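Local coordinates for protein CRISPR-associated endonuclease C2c1 (Alicyclobacillus acidoterrestris, PDB 5U31) that uses a guide RNA to recognise target DNA next to a protospacer adjacent motif and cuts it with a RuvC nuclease domain, defending the bacterium against mobile genetic elements, at residues A[569-574]-A[980-985]; A[578-583]-A[615-620]. The protein carries 3 engineered substitutions. One frame throughout, in Å; residues are numbered along the deposited sequence.

In the fold
The two contacts lie in the RuvC nuclease, an RNase H-like fold, with centres about 9 Å apart. Contact 2 is nested along the chain inside the long loop that contact 1 closes. Strands 566-572 and 578-587 follow one another and are antiparallel neighbours in a mixed sheet; contact 2 adds strand 611-621 beside the second, while contact 1 lays helix 977-990 of RuvC-III on the first. Their backbones join where Ala571 N meets Ser579 O at 2.8 Å, a probable hydrogen bond. Together they connect sheet and helix at the nuclease centre, with guide RNA approaching both and bound DNA reaching segment 569-574.

Contact 1 (A[569-574]-A[980-985]); sequences SVALGL and NAAQNL. Engineered in segment 569-574: Ala571 (natural residue Asp). With nucleotides of chain E; nucleotides of chain B.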
ATOM      1  N   SER A 569       5.041 -20.949   4.391  1.00 35.51           N
ATOM      2  CA  SER A 569       5.708 -19.661   4.488  1.00 35.07           C
ATOM      3  C   SER A 569       5.937 -19.107   3.092  1.00 34.83           C
ATOM      4  O   SER A 569       6.182 -19.860   2.146  1.00 35.23           O
ATOM      5  CB  SER A 569       7.033 -19.777   5.243  1.00 35.50           C
ATOM      6  OG  SER A 569       7.863 -20.765   4.668  1.00 46.34           O
ATOM      7  N   VAL A 570       5.841 -17.788   2.964  1.00 34.25           N
ATOM      8  CA  VAL A 570       5.860 -17.126   1.668  1.00 34.00           C
ATOM      9  C   VAL A 570       6.866 -15.990   1.712  1.00 38.94           C
ATOM     10  O   VAL A 570       6.798 -15.129   2.596  1.00 40.83           O
ATOM     11  CB  VAL A 570       4.469 -16.589   1.283  1.00 33.47           C
ATOM     12  CG1 VAL A 570       4.517 -15.925  -0.083  1.00 33.30           C
ATOM     13  CG2 VAL A 570       3.447 -17.701   1.311  1.00 33.68           C
ATOM     14  N   ALA A 571       7.785 -15.977   0.753  1.00 34.15           N
ATOM     15  CA  ALA A 571       8.773 -14.912   0.610  1.00 34.11           C
ATOM     16  C   ALA A 571       8.429 -14.111  -0.640  1.00 33.84           C
ATOM     17  O   ALA A 571       8.747 -14.523  -1.759  1.00 34.16           O
ATOM     18  CB  ALA A 571      10.185 -15.480   0.537  1.00 34.76           C
ATOM     19  N   LEU A 572       7.776 -12.967  -0.447  1.00 36.66           N
ATOM     20  CA  LEU A 572       7.455 -12.093  -1.564  1.00 33.06           C
ATOM     21  C   LEU A 572       8.720 -11.471  -2.138  1.00 37.01           C
ATOM     22  O   LEU A 572       9.677 -11.170  -1.417  1.00 37.86           O
ATOM     23  CB  LEU A 572       6.495 -10.989  -1.126  1.00 34.59           C
ATOM     24  CG  LEU A 572       5.159 -11.433  -0.533  1.00 36.04           C
ATOM     25  CD1 LEU A 572       4.403 -10.235   0.019  1.00 36.40           C
ATOM     26  CD2 LEU A 572       4.331 -12.173  -1.574  1.00 34.58           C
ATOM     27  N   GLY A 573       8.712 -11.271  -3.452  1.00 37.24           N
ATOM     28  CA  GLY A 573       9.843 -10.669  -4.127  1.00 40.17           C
ATOM     29  C   GLY A 573       9.404 -10.011  -5.416  1.00 48.30           C
ATOM     30  O   GLY A 573       8.237 -10.071  -5.809  1.00 46.32           O
ATOM     31  N   LEU A 574      10.371  -9.372  -6.073  1.00 51.76           N
ATOM     32  CA  LEU A 574      10.146  -8.727  -7.360  1.00 40.64           C
ATOM     33  C   LEU A 574      10.486  -9.652  -8.521  1.00 37.14           C
ATOM     34  O   LEU A 574       9.719  -9.748  -9.484  1.00 42.87           O
ATOM     35  CB  LEU A 574      10.966  -7.439  -7.449  1.00 44.28           C
ATOM     36  CG  LEU A 574      10.506  -6.345  -6.490  1.00 46.92           C
ATOM     37  CD1 LEU A 574      11.230  -5.037  -6.762  1.00 58.81           C
ATOM     38  CD2 LEU A 574       9.029  -6.181  -6.672  1.00 53.12           C
ATOM     39  N   ASN A 980      15.305 -19.771   1.053  1.00 55.81           N
ATOM     40  CA  ASN A 980      15.998 -19.793   2.334  1.00 38.40           C
ATOM     41  C   ASN A 980      15.373 -18.814   3.314  1.00 37.81           C
ATOM     42  O   ASN A 980      15.318 -19.082   4.520  1.00 37.94           O
ATOM     43  CB  ASN A 980      17.474 -19.477   2.145  1.00 38.90           C
ATOM     44  CG  ASN A 980      18.187 -19.267   3.460  1.00 45.06           C
ATOM     45  OD1 ASN A 980      18.455 -20.221   4.195  1.00 39.69           O
ATOM     46  ND2 ASN A 980      18.497 -18.011   3.770  1.00 38.92           N
ATOM     47  N   ALA A 981      14.909 -17.668   2.816  1.00 40.27           N
ATOM     48  CA  ALA A 981      14.177 -16.743   3.671  1.00 36.63           C
ATOM     49  C   ALA A 981      12.851 -17.347   4.104  1.00 36.33           C
ATOM     50  O   ALA A 981      12.450 -17.213   5.265  1.00 42.61           O
ATOM     51  CB  ALA A 981      13.952 -15.420   2.944  1.00 36.12           C
ATOM     52  N   ALA A 982      12.166 -18.024   3.180  1.00 36.68           N
ATOM     53  CA  ALA A 982      10.894 -18.652   3.511  1.00 36.09           C
ATOM     54  C   ALA A 982      11.071 -19.711   4.585  1.00 36.63           C
ATOM     55  O   ALA A 982      10.273 -19.796   5.523  1.00 39.97           O
ATOM     56  CB  ALA A 982      10.274 -19.260   2.255  1.00 36.11           C
ATOM     57  N   GLN A 983      12.119 -20.526   4.468  1.00 37.32           N
ATOM     58  CA  GLN A 983      12.361 -21.555   5.469  1.00 37.92           C
ATOM     59  C   GLN A 983      12.831 -20.951   6.785  1.00 41.03           C
ATOM     60  O   GLN A 983      12.642 -21.556   7.847  1.00 38.30           O
ATOM     61  CB  GLN A 983      13.374 -22.566   4.943  1.00 38.70           C
ATOM     62  CG  GLN A 983      12.902 -23.319   3.709  1.00 38.82           C
ATOM     63  CD  GLN A 983      13.872 -24.395   3.286  1.00 39.67           C
ATOM     64  OE1 GLN A 983      14.952 -24.529   3.858  1.00 45.30           O
ATOM     65  NE2 GLN A 983      13.491 -25.176   2.282  1.00 39.93           N
ATOM     66  N   ASN A 984      13.439 -19.764   6.739  1.00 37.68           N
ATOM     67  CA  ASN A 984      13.813 -19.092   7.975  1.00 37.72           C
ATOM     68  C   ASN A 984      12.579 -18.669   8.758  1.00 37.22           C
ATOM     69  O   ASN A 984      12.521 -18.848   9.979  1.00 37.49           O
ATOM     70  CB  ASN A 984      14.705 -17.890   7.674  1.00 37.60           C
ATOM     71  CG  ASN A 984      16.096 -18.045   8.249  1.00 40.58           C
ATOM     72  OD1 ASN A 984      16.268 -18.538   9.367  1.00 43.49           O
ATOM     73  ND2 ASN A 984      17.100 -17.633   7.484  1.00 42.71           N
ATOM     74  N   LEU A 985      11.581 -18.111   8.070  1.00 36.53           N
ATOM     75  CA  LEU A 985      10.318 -17.795   8.729  1.00 40.20           C
ATOM     76  C   LEU A 985       9.717 -19.036   9.371  1.00 36.47           C
ATOM     77  O   LEU A 985       9.237 -18.990  10.510  1.00 39.61           O
ATOM     78  CB  LEU A 985       9.342 -17.176   7.729  1.00 35.37           C
ATOM     79  CG  LEU A 985       9.824 -15.904   7.029  1.00 35.00           C
ATOM     80  CD1 LEU A 985       8.727 -15.321   6.175  1.00 34.35           C
ATOM     81  CD2 LEU A 985      10.300 -14.885   8.042  1.00 34.97           C
TER
ATOM     82  P    DT E   6      14.030  -9.146  -4.694  1.00 63.64           P
ATOM     83  OP1  DT E   6      13.163  -9.786  -5.712  1.00 52.18           O
ATOM     84  OP2  DT E   6      14.871  -9.986  -3.814  1.00 68.93           O
ATOM     85  O5'  DT E   6      14.982  -8.093  -5.425  1.00 54.42           O
ATOM     86  C5'  DT E   6      14.418  -7.066  -6.220  1.00 35.68           C
ATOM     87  C4'  DT E   6      15.451  -6.003  -6.531  1.00 40.76           C
ATOM     88  O4'  DT E   6      16.058  -5.545  -5.298  1.00 47.77           O
ATOM     89  C3'  DT E   6      16.588  -6.475  -7.429  1.00 46.98           C
ATOM     90  O3'  DT E   6      16.726  -5.611  -8.533  1.00 57.01           O
ATOM     91  C2'  DT E   6      17.824  -6.446  -6.535  1.00 58.34           C
ATOM     92  C1'  DT E   6      17.447  -5.437  -5.464  1.00 48.90           C
ATOM     93  N1   DT E   6      18.093  -5.728  -4.166  1.00 57.42           N
ATOM     94  C2   DT E   6      19.076  -4.891  -3.702  1.00 62.55           C
ATOM     95  O2   DT E   6      19.440  -3.895  -4.300  1.00 70.36           O
ATOM     96  N3   DT E   6      19.617  -5.259  -2.500  1.00 56.35           N
ATOM     97  C4   DT E   6      19.284  -6.363  -1.736  1.00 55.62           C
ATOM     98  O4   DT E   6      19.827  -6.609  -0.666  1.00 65.84           O
ATOM     99  C5   DT E   6      18.250  -7.206  -2.288  1.00 57.08           C
ATOM    100  C7   DT E   6      17.803  -8.433  -1.552  1.00 57.05           C
ATOM    101  C6   DT E   6      17.714  -6.854  -3.465  1.00 56.93           C
TER
ATOM    102  P     A B   6      18.602 -28.043   1.922  1.00 46.02           P
ATOM    103  OP1   A B   6      19.251 -27.086   2.850  1.00 43.09           O
ATOM    104  OP2   A B   6      18.667 -29.502   2.210  1.00 44.21           O
ATOM    105  O5'   A B   6      17.081 -27.598   1.783  1.00 42.50           O
ATOM    106  C5'   A B   6      16.083 -28.123   2.648  1.00 51.05           C
ATOM    107  C4'   A B   6      15.086 -28.951   1.884  1.00 42.60           C
ATOM    108  O4'   A B   6      14.455 -28.082   0.906  1.00 41.88           O
ATOM    109  C3'   A B   6      15.704 -30.121   1.116  1.00 71.42           C
ATOM    110  O3'   A B   6      15.142 -31.415   1.428  1.00 69.50           O
ATOM    111  C2'   A B   6      15.588 -29.726  -0.363  1.00 43.29           C
ATOM    112  O2'   A B   6      15.286 -30.778  -1.251  1.00 61.94           O
ATOM    113  C1'   A B   6      14.499 -28.661  -0.381  1.00 42.29           C
ATOM    114  N9    A B   6      14.832 -27.617  -1.352  1.00 49.65           N
ATOM    115  C8    A B   6      15.951 -26.821  -1.322  1.00 48.34           C
ATOM    116  N7    A B   6      16.049 -25.993  -2.331  1.00 41.44           N
ATOM    117  C5    A B   6      14.927 -26.276  -3.094  1.00 46.52           C
ATOM    118  C6    A B   6      14.458 -25.738  -4.302  1.00 41.01           C
ATOM    119  N6    A B   6      15.089 -24.769  -4.968  1.00 40.82           N
ATOM    120  N1    A B   6      13.307 -26.231  -4.803  1.00 42.80           N
ATOM    121  C2    A B   6      12.681 -27.206  -4.131  1.00 46.59           C
ATOM    122  N3    A B   6      13.022 -27.798  -2.988  1.00 42.23           N
ATOM    123  C4    A B   6      14.169 -27.282  -2.512  1.00 47.00           C
TER
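The RuvC active site of this RNase H-like fold is partly built here, where Ser569 and Ala571 of strand 566-572 meet Ala982 of helix 977-990. The short axes run at 139° to each other and approach to 7.0 Å. One side-chain hydrogen bond joins the elements: Ser569 OG donates to Ala982 O at 2.7 Å. OG lies between the backbone N and carbonyl carbon of Ser569 (chi1 54°), a position from which it reaches the helix carbonyl from above its plane, 62° out of it. The same hydroxyl has a weak second bond to Ser581 OG on the adjacent strand. Beside this polar link the meeting of alanine methyls is small and apolar: Ala571 CB lies 4.2 Å from Ala982 CB and 4.5 Å from Ala981 CB. One branch of Leu985, CD1, sets a methyl against a backbone carbonyl, 4.1 Å from Val570 O. Ala571 is an engineered residue, replacing the aspartate assigned to DNase activity, so only a methyl group stands at this catalytic position. Nucleic acid meets both segments. Past the strand, Leu574 N donates to OP1 of DT6 of chain E at 2.8 Å, whereas the extended side chain of Gln983, a guide RNA-binding residue, offers NE2 to O4' of A6 of chain B in a weak bond of 3.4 Å. The small side chains of Ala981 and Ala982 put the helix close to the strand, and the buried hydroxyl of Ser569 ties the two together through a main-chain carbonyl.

Contact 2 (A[578-583]-A[615-620]); sequences ASISVF and HERSQL. With nucleotides of chain B.
Val582 faces both Glu616 and Arg617 in a classic beta bulge, set in the antiparallel pairing of strands 578-587 and 611-621 within the RuvC sheet. The bulge end is closely packed. Val582 N donates to Arg617 O at 2.7 Å, and Val582 O accepts from Glu616 N as well as, weakly, from Arg617 N. On the face that carries Val582 and Arg617, Arg617 CG lies between its backbone N and carbonyl carbon (chi1 67°), which sets CG against the valine side chain, the two chains crossing at a slant; further out, Val582 CG2 sits over the centre of the guanidinium, 3.6 Å from Arg617 CZ. Glu820 holds that group in a salt bridge and Tyr840 adds a cation-pi contact. Even at the bulge there is a solvent side: partly exposed Glu616 turns its carboxylate outward, to salt bridges with Arg584 and Arg566. Beyond the bulge, on the other face, the edge of His615 is turned toward the face of Phe583 in an offset edge-to-face pair, planes at 76°, with His615 CD2 3.3 Å from Phe583 CE2. His615 CA also makes a CH-pi contact over the phenyl ring, 3.8 Å from its centroid. Toward the other end the contacts thin out. Ile580 and Gln619 form a regular hydrogen-bonded pair, but at Ser579 the side-chain meeting is with a single methyl, Leu620 CD2, and Ser579 OG bonds instead to Thr576. Guide RNA lines strand 611-621: the amide end of Gln619 lies over a face of the G9 base of chain B, and O4' of A6 of chain B lies over one face of the ring of His615, which binds the guide RNA and whose NE2 is hydrogen-bonded to Ser618 OG at 2.7 Å.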
ATOM      1  N   ALA A 578       6.380 -14.885  -5.500  1.00 34.16           N
ATOM      2  CA  ALA A 578       6.216 -15.612  -4.249  1.00 34.13           C
ATOM      3  C   ALA A 578       7.040 -16.887  -4.284  1.00 47.63           C
ATOM      4  O   ALA A 578       7.017 -17.615  -5.279  1.00 49.00           O
ATOM      5  CB  ALA A 578       4.744 -15.948  -3.993  1.00 33.84           C
ATOM      6  N   SER A 579       7.761 -17.146  -3.196  1.00 34.93           N
ATOM      7  CA  SER A 579       8.502 -18.383  -3.000  1.00 35.58           C
ATOM      8  C   SER A 579       8.018 -19.010  -1.702  1.00 35.55           C
ATOM      9  O   SER A 579       8.042 -18.363  -0.648  1.00 35.20           O
ATOM     10  CB  SER A 579      10.006 -18.123  -2.962  1.00 35.93           C
ATOM     11  OG  SER A 579      10.391 -17.296  -4.045  1.00 35.90           O
ATOM     12  N   ILE A 580       7.566 -20.256  -1.779  1.00 35.98           N
ATOM     13  CA  ILE A 580       6.864 -20.885  -0.672  1.00 35.99           C
ATOM     14  C   ILE A 580       7.591 -22.157  -0.271  1.00 36.75           C
ATOM     15  O   ILE A 580       8.341 -22.750  -1.049  1.00 37.30           O
ATOM     16  CB  ILE A 580       5.388 -21.185  -1.022  1.00 35.83           C
ATOM     17  CG1 ILE A 580       5.290 -22.309  -2.059  1.00 36.48           C
ATOM     18  CG2 ILE A 580       4.694 -19.931  -1.536  1.00 35.13           C
ATOM     19  CD1 ILE A 580       4.898 -23.651  -1.473  1.00 37.05           C
ATOM     20  N   SER A 581       7.362 -22.566   0.972  1.00 36.84           N
ATOM     21  CA  SER A 581       7.817 -23.858   1.462  1.00 37.61           C
ATOM     22  C   SER A 581       6.804 -24.345   2.483  1.00 37.64           C
ATOM     23  O   SER A 581       6.401 -23.583   3.366  1.00 37.14           O
ATOM     24  CB  SER A 581       9.213 -23.771   2.084  1.00 37.91           C
ATOM     25  OG  SER A 581       9.249 -22.777   3.085  1.00 63.62           O
ATOM     26  N   VAL A 582       6.394 -25.602   2.350  1.00 38.27           N
ATOM     27  CA  VAL A 582       5.321 -26.182   3.145  1.00 38.42           C
ATOM     28  C   VAL A 582       5.934 -27.135   4.159  1.00 39.16           C
ATOM     29  O   VAL A 582       6.801 -27.947   3.812  1.00 59.74           O
ATOM     30  CB  VAL A 582       4.292 -26.899   2.251  1.00 38.69           C
ATOM     31  CG1 VAL A 582       3.238 -27.587   3.092  1.00 38.98           C
ATOM     32  CG2 VAL A 582       3.645 -25.915   1.307  1.00 37.98           C
ATOM     33  N   PHE A 583       5.492 -27.029   5.407  1.00 39.09           N
ATOM     34  CA  PHE A 583       5.962 -27.880   6.486  1.00 39.82           C
ATOM     35  C   PHE A 583       4.768 -28.516   7.181  1.00 41.50           C
ATOM     36  O   PHE A 583       3.699 -27.911   7.290  1.00 45.05           O
ATOM     37  CB  PHE A 583       6.798 -27.095   7.508  1.00 39.60           C
ATOM     38  CG  PHE A 583       8.231 -26.894   7.107  1.00 39.75           C
ATOM     39  CD1 PHE A 583       9.244 -27.599   7.738  1.00 40.51           C
ATOM     40  CD2 PHE A 583       8.568 -26.000   6.106  1.00 39.18           C
ATOM     41  CE1 PHE A 583      10.566 -27.414   7.378  1.00 40.70           C
ATOM     42  CE2 PHE A 583       9.891 -25.810   5.742  1.00 46.14           C
ATOM     43  CZ  PHE A 583      10.892 -26.521   6.379  1.00 40.13           C
ATOM     44  N   HIS A 615       9.580 -30.827   6.412  1.00 42.57           N
ATOM     45  CA  HIS A 615       9.447 -30.133   5.138  1.00 42.12           C
ATOM     46  C   HIS A 615       8.743 -31.025   4.121  1.00 43.74           C
ATOM     47  O   HIS A 615       9.157 -32.165   3.886  1.00 50.99           O
ATOM     48  CB  HIS A 615      10.821 -29.713   4.615  1.00 42.84           C
ATOM     49  CG  HIS A 615      10.776 -28.957   3.322  1.00 41.37           C
ATOM     50  ND1 HIS A 615      10.949 -29.559   2.094  1.00 41.79           N
ATOM     51  CD2 HIS A 615      10.582 -27.640   3.069  1.00 59.08           C
ATOM     52  CE1 HIS A 615      10.859 -28.646   1.141  1.00 41.18           C
ATOM     53  NE2 HIS A 615      10.642 -27.474   1.706  1.00 49.79           N
ATOM     54  N   GLU A 616       7.679 -30.504   3.511  1.00 41.73           N
ATOM     55  CA  GLU A 616       6.933 -31.222   2.485  1.00 42.08           C
ATOM     56  C   GLU A 616       7.375 -30.842   1.079  1.00 43.04           C
ATOM     57  O   GLU A 616       7.729 -31.717   0.284  1.00 52.38           O
ATOM     58  CB  GLU A 616       5.430 -30.963   2.644  1.00 41.65           C
ATOM     59  CG  GLU A 616       4.849 -31.435   3.965  1.00 49.40           C
ATOM     60  CD  GLU A 616       3.939 -32.635   3.809  1.00 60.50           C
ATOM     61  OE1 GLU A 616       2.914 -32.522   3.102  1.00 63.05           O
ATOM     62  OE2 GLU A 616       4.257 -33.695   4.388  1.00 66.22           O
ATOM     63  N   ARG A 617       7.367 -29.553   0.755  1.00 41.01           N
ATOM     64  CA  ARG A 617       7.746 -29.114  -0.579  1.00 40.86           C
ATOM     65  C   ARG A 617       8.144 -27.649  -0.531  1.00 39.99           C
ATOM     66  O   ARG A 617       7.767 -26.911   0.382  1.00 39.40           O
ATOM     67  CB  ARG A 617       6.603 -29.321  -1.581  1.00 48.24           C
ATOM     68  CG  ARG A 617       5.396 -28.432  -1.334  1.00 46.09           C
ATOM     69  CD  ARG A 617       4.160 -28.985  -2.016  1.00 40.30           C
ATOM     70  NE  ARG A 617       2.957 -28.734  -1.226  1.00 39.90           N
ATOM     71  CZ  ARG A 617       2.139 -27.711  -1.435  1.00 40.77           C
ATOM     72  NH1 ARG A 617       2.399 -26.859  -2.418  1.00 38.70           N
ATOM     73  NH2 ARG A 617       1.062 -27.543  -0.674  1.00 41.01           N
ATOM     74  N   SER A 618       8.923 -27.244  -1.530  1.00 39.99           N
ATOM     75  CA  SER A 618       9.198 -25.841  -1.794  1.00 39.25           C
ATOM     76  C   SER A 618       8.958 -25.575  -3.270  1.00 40.25           C
ATOM     77  O   SER A 618       9.179 -26.448  -4.115  1.00 49.33           O
ATOM     78  CB  SER A 618      10.628 -25.447  -1.411  1.00 39.36           C
ATOM     79  OG  SER A 618      10.785 -25.392  -0.005  1.00 39.27           O
ATOM     80  N   GLN A 619       8.498 -24.367  -3.573  1.00 38.47           N
ATOM     81  CA  GLN A 619       8.114 -24.029  -4.930  1.00 38.42           C
ATOM     82  C   GLN A 619       8.321 -22.541  -5.154  1.00 37.74           C
ATOM     83  O   GLN A 619       8.222 -21.740  -4.223  1.00 37.16           O
ATOM     84  CB  GLN A 619       6.655 -24.411  -5.207  1.00 38.36           C
ATOM     85  CG  GLN A 619       6.490 -25.735  -5.927  1.00 58.72           C
ATOM     86  CD  GLN A 619       7.015 -25.690  -7.349  1.00 85.66           C
ATOM     87  OE1 GLN A 619       6.664 -24.798  -8.128  1.00 81.53           O
ATOM     88  NE2 GLN A 619       7.867 -26.649  -7.695  1.00102.45           N
ATOM     89  N   LEU A 620       8.617 -22.184  -6.397  1.00 37.89           N
ATOM     90  CA  LEU A 620       8.646 -20.791  -6.822  1.00 37.34           C
ATOM     91  C   LEU A 620       7.315 -20.484  -7.498  1.00 48.10           C
ATOM     92  O   LEU A 620       7.037 -20.984  -8.593  1.00 55.45           O
ATOM     93  CB  LEU A 620       9.823 -20.527  -7.758  1.00 37.77           C
ATOM     94  CG  LEU A 620      11.220 -20.694  -7.155  1.00 42.32           C
ATOM     95  CD1 LEU A 620      12.265 -20.065  -8.054  1.00 43.36           C
ATOM     96  CD2 LEU A 620      11.281 -20.098  -5.761  1.00 41.77           C
TER
ATOM     97  P     G B   9       5.893 -33.086  -6.464  1.00 51.20           P
ATOM     98  OP1   G B   9       4.473 -33.056  -6.036  1.00 43.98           O
ATOM     99  OP2   G B   9       6.663 -34.356  -6.399  1.00 46.72           O
ATOM    100  O5'   G B   9       5.963 -32.551  -7.962  1.00 44.21           O
ATOM    101  C5'   G B   9       5.215 -31.414  -8.379  1.00 43.38           C
ATOM    102  C4'   G B   9       5.662 -30.951  -9.744  1.00 43.49           C
ATOM    103  O4'   G B   9       4.735 -29.957 -10.268  1.00 42.82           O
ATOM    104  C3'   G B   9       7.053 -30.315  -9.798  1.00 44.62           C
ATOM    105  O3'   G B   9       7.727 -30.750 -10.973  1.00 44.04           O
ATOM    106  C2'   G B   9       6.746 -28.825  -9.911  1.00 43.14           C
ATOM    107  O2'   G B   9       7.751 -28.061 -10.539  1.00 45.06           O
ATOM    108  C1'   G B   9       5.463 -28.842 -10.730  1.00 42.30           C
ATOM    109  N9    G B   9       4.649 -27.635 -10.581  1.00 44.18           N
ATOM    110  C8    G B   9       4.333 -26.751 -11.585  1.00 44.23           C
ATOM    111  N7    G B   9       3.612 -25.749 -11.172  1.00 46.11           N
ATOM    112  C5    G B   9       3.451 -25.982  -9.813  1.00 44.20           C
ATOM    113  C6    G B   9       2.757 -25.228  -8.837  1.00 39.06           C
ATOM    114  O6    G B   9       2.128 -24.174  -8.982  1.00 56.25           O
ATOM    115  N1    G B   9       2.838 -25.815  -7.583  1.00 39.09           N
ATOM    116  C2    G B   9       3.504 -26.976  -7.294  1.00 39.83           C
ATOM    117  N2    G B   9       3.455 -27.360  -6.009  1.00 39.77           N
ATOM    118  N3    G B   9       4.158 -27.695  -8.192  1.00 48.63           N
ATOM    119  C4    G B   9       4.090 -27.140  -9.425  1.00 45.99           C
ATOM    120  P     A B   6      18.602 -28.043   1.922  1.00 46.02           P
ATOM    121  OP1   A B   6      19.251 -27.086   2.850  1.00 43.09           O
ATOM    122  OP2   A B   6      18.667 -29.502   2.210  1.00 44.21           O
ATOM    123  O5'   A B   6      17.081 -27.598   1.783  1.00 42.50           O
ATOM    124  C5'   A B   6      16.083 -28.123   2.648  1.00 51.05           C
ATOM    125  C4'   A B   6      15.086 -28.951   1.884  1.00 42.60           C
ATOM    126  O4'   A B   6      14.455 -28.082   0.906  1.00 41.88           O
ATOM    127  C3'   A B   6      15.704 -30.121   1.116  1.00 71.42           C
ATOM    128  O3'   A B   6      15.142 -31.415   1.428  1.00 69.50           O
ATOM    129  C2'   A B   6      15.588 -29.726  -0.363  1.00 43.29           C
ATOM    130  O2'   A B   6      15.286 -30.778  -1.251  1.00 61.94           O
ATOM    131  C1'   A B   6      14.499 -28.661  -0.381  1.00 42.29           C
ATOM    132  N9    A B   6      14.832 -27.617  -1.352  1.00 49.65           N
ATOM    133  C8    A B   6      15.951 -26.821  -1.322  1.00 48.34           C
ATOM    134  N7    A B   6      16.049 -25.993  -2.331  1.00 41.44           N
ATOM    135  C5    A B   6      14.927 -26.276  -3.094  1.00 46.52           C
ATOM    136  C6    A B   6      14.458 -25.738  -4.302  1.00 41.01           C
ATOM    137  N6    A B   6      15.089 -24.769  -4.968  1.00 40.82           N
ATOM    138  N1    A B   6      13.307 -26.231  -4.803  1.00 42.80           N
ATOM    139  C2    A B   6      12.681 -27.206  -4.131  1.00 46.59           C
ATOM    140  N3    A B   6      13.022 -27.798  -2.988  1.00 42.23           N
ATOM    141  C4    A B   6      14.169 -27.282  -2.512  1.00 47.00           C
ATOM    142  P     G B   7      13.625 -31.871   1.141  1.00 44.06           P
ATOM    143  OP1   G B   7      12.695 -30.732   1.115  1.00 44.59           O
ATOM    144  OP2   G B   7      13.367 -32.973   2.099  1.00 44.77           O
ATOM    145  O5'   G B   7      13.666 -32.510  -0.318  1.00 45.35           O
ATOM    146  C5'   G B   7      12.572 -32.325  -1.215  1.00 47.39           C
ATOM    147  C4'   G B   7      12.672 -33.199  -2.440  1.00 44.97           C
ATOM    148  O4'   G B   7      13.965 -33.004  -3.067  1.00 52.43           O
ATOM    149  C3'   G B   7      12.538 -34.698  -2.192  1.00 49.55           C
ATOM    150  O3'   G B   7      11.898 -35.302  -3.312  1.00 50.44           O
ATOM    151  C2'   G B   7      13.987 -35.163  -2.135  1.00 55.43           C
ATOM    152  O2'   G B   7      14.171 -36.523  -2.474  1.00 55.88           O
ATOM    153  C1'   G B   7      14.650 -34.237  -3.151  1.00 58.03           C
ATOM    154  N9    G B   7      16.064 -33.976  -2.878  1.00 60.91           N
ATOM    155  C8    G B   7      16.584 -33.255  -1.830  1.00 49.63           C
ATOM    156  N7    G B   7      17.885 -33.184  -1.856  1.00 59.55           N
ATOM    157  C5    G B   7      18.243 -33.903  -2.991  1.00 63.24           C
ATOM    158  C6    G B   7      19.521 -34.181  -3.540  1.00 54.29           C
ATOM    159  O6    G B   7      20.629 -33.834  -3.117  1.00 47.96           O
ATOM    160  N1    G B   7      19.426 -34.944  -4.699  1.00 57.25           N
ATOM    161  C2    G B   7      18.254 -35.384  -5.257  1.00 63.57           C
ATOM    162  N2    G B   7      18.365 -36.107  -6.377  1.00 76.00           N
ATOM    163  N3    G B   7      17.058 -35.135  -4.756  1.00 69.75           N
ATOM    164  C4    G B   7      17.129 -34.392  -3.633  1.00 63.15           C
TER